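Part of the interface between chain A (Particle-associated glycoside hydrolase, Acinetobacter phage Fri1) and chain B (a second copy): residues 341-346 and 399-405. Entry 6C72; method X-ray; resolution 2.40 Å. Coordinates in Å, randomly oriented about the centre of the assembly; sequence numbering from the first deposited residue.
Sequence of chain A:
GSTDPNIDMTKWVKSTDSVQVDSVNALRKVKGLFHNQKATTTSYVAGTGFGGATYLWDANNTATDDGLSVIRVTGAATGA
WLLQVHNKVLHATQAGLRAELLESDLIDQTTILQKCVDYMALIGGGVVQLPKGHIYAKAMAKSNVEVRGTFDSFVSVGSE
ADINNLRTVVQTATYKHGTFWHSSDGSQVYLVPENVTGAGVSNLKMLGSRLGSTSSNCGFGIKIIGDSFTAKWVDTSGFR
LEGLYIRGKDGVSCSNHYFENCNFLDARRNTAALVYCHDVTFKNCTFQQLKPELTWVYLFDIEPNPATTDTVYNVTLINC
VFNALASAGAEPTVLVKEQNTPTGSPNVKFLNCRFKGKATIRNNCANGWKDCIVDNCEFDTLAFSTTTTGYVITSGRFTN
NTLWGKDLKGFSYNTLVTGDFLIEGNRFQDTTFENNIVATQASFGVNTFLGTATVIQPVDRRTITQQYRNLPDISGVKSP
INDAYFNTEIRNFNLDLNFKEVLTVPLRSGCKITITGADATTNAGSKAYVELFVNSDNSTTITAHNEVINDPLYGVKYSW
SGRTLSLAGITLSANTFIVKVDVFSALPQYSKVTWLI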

# COMPACT_ATOMS: atom_id res chain seq x y z
N THR A 341 -1.28 21.41 5.44
CA THR A 341 -1.39 20.02 5.86
C THR A 341 -0.43 19.76 7.01
O THR A 341 0.62 20.40 7.12
N PRO A 342 -0.78 18.82 7.90
CA PRO A 342 0.05 18.61 9.10
C PRO A 342 1.48 18.20 8.81
O PRO A 342 2.39 18.59 9.57
N THR A 343 1.73 17.42 7.76
CA THR A 343 3.10 17.01 7.47
C THR A 343 3.74 17.77 6.32
O THR A 343 4.95 17.63 6.11
N GLY A 344 3.00 18.61 5.62
CA GLY A 344 3.56 19.28 4.48
C GLY A 344 3.45 18.53 3.17
O GLY A 344 3.79 19.09 2.12
N SER A 345 2.97 17.28 3.20
CA SER A 345 2.65 16.53 2.01
C SER A 345 1.14 16.32 1.93
O SER A 345 0.49 16.09 2.96
N PRO A 346 0.54 16.47 0.75
CA PRO A 346 -0.88 16.11 0.62
C PRO A 346 -1.10 14.60 0.65
O PRO A 346 -2.24 14.17 0.84
N THR B 399 9.15 8.50 7.43
CA THR B 399 8.95 9.40 6.31
C THR B 399 7.69 10.25 6.49
O THR B 399 6.66 9.75 6.93
N ASN B 400 7.80 11.52 6.10
CA ASN B 400 6.65 12.43 5.99
C ASN B 400 5.91 12.60 7.30
O ASN B 400 4.69 12.78 7.31
N ASN B 401 6.62 12.57 8.42
CA ASN B 401 6.02 12.75 9.73
C ASN B 401 6.29 14.16 10.24
O ASN B 401 7.13 14.88 9.70
N THR B 402 5.53 14.57 11.25
CA THR B 402 5.74 15.84 11.92
C THR B 402 5.98 15.61 13.40
O THR B 402 5.21 14.90 14.06
N LEU B 403 7.07 16.18 13.91
CA LEU B 403 7.31 16.28 15.35
C LEU B 403 6.94 17.70 15.75
O LEU B 403 7.67 18.65 15.44
N TRP B 404 5.79 17.86 16.39
CA TRP B 404 5.33 19.19 16.73
C TRP B 404 6.14 19.80 17.87
O TRP B 404 6.24 21.03 17.97
N GLY B 405 6.74 18.98 18.72
CA GLY B 405 7.48 19.51 19.85
C GLY B 405 6.62 20.27 20.84
O GLY B 405 7.08 21.25 21.43

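A small patch of an interface between two copies of a protein can be joined by a single hydrogen bond, with van der Waals contacts filling in around it. The pairing of a turn in chain A with a short strand and its flanking loops in chain B illustrates the principle: 238 Å² is buried between these two stretches, summed over both sides, and one hydrogen bond crosses the gap.

Thr343(A) covers the most surface. Its CA-to-CB bond runs sideways to chain B, yet the p rotamer (chi1 73°) places the methyl CG2 3.1 Å from the backbone O of Asn400(B) and 4.3 Å from CA of Asn401(B). The hydroxyl accepts a weak hydrogen bond from the backbone, Ser345(A) N to Thr343(A) OG1 at 3.4 Å, and is also bonded elsewhere in the structure. The methyl CG2 makes the closest approach of this side chain to the loop.

Asn400(B) contributes nearly as much area, partly through that carbonyl. Its CA-to-CB bond also runs sideways, and chi1 is in the m rotamer; OD1 lies 4.4 Å from CB of Ser345(A), whose CA-to-CB bond points toward chain B and whose chi1 is t. This is a contact without a polar bond, and Asn400(B) ND2 is satisfied elsewhere.

Pro342(A) supplies the polar anchor through its backbone. The CA-to-CB bond of Thr402(B) points toward chain A, and its m rotamer (chi1 -67°) brings OG1 within 2.7 Å of Pro342(A) O, to which it donates the hydrogen bond. The same OG1 sits 3.2 Å from CA of Thr343(A), so the hydroxyl is closely packed as well as bonded. Trp404(B), also m, starts sideways but its indole end comes nearer: CZ2 lies 3.5 Å from Pro342(A) O, which approaches the ring obliquely, and 4.1 Å from Pro342(A) CB, an apolar contact beside the anchor.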

# COMPACT_ATOMS: atom_id res chain seq x y z
CB THR A 341 -1.10 19.06 4.70
OG1 THR A 341 0.29 19.14 4.32
CG2 THR A 341 -2.01 19.36 3.50
CB PRO A 342 -0.70 17.51 9.86
CG PRO A 342 -1.55 16.82 8.79
CD PRO A 342 -1.93 17.91 7.84
CB THR A 343 3.17 15.51 7.17
OG1 THR A 343 2.62 15.27 5.87
CG2 THR A 343 2.45 14.69 8.23
CB SER A 345 3.36 15.16 2.01
OG SER A 345 2.91 14.34 0.95
CB PRO A 346 -1.27 16.71 -0.73
CG PRO A 346 0.02 16.63 -1.53
CD PRO A 346 1.14 16.86 -0.54
CB THR B 399 8.84 8.63 5.01
OG1 THR B 399 7.87 7.58 5.17
CG2 THR B 399 10.20 8.03 4.62
CB ASN B 400 5.69 11.94 4.91
CG ASN B 400 6.34 11.84 3.56
OD1 ASN B 400 6.90 12.82 3.07
ND2 ASN B 400 6.32 10.64 2.97
CB ASN B 401 6.56 11.72 10.72
CG ASN B 401 6.40 10.29 10.22
OD1 ASN B 401 5.28 9.79 10.09
ND2 ASN B 401 7.53 9.64 9.92
CB THR B 402 4.55 16.78 11.73
OG1 THR B 402 4.48 17.14 10.35
CG2 THR B 402 4.74 18.06 12.58
CB LEU B 403 8.75 15.94 15.71
CG LEU B 403 9.06 14.46 15.93
CD1 LEU B 403 9.02 13.67 14.62
CD2 LEU B 403 10.38 14.28 16.66
CB TRP B 404 3.85 19.15 17.11
CG TRP B 404 2.93 18.85 15.97
CD1 TRP B 404 2.10 17.76 15.83
CD2 TRP B 404 2.71 19.66 14.81
NE1 TRP B 404 1.40 17.85 14.67
CE2 TRP B 404 1.74 19.00 14.02
CE3 TRP B 404 3.24 20.87 14.36
CZ2 TRP B 404 1.29 19.52 12.80
CZ3 TRP B 404 2.80 21.38 13.15
CH2 TRP B 404 1.82 20.71 12.39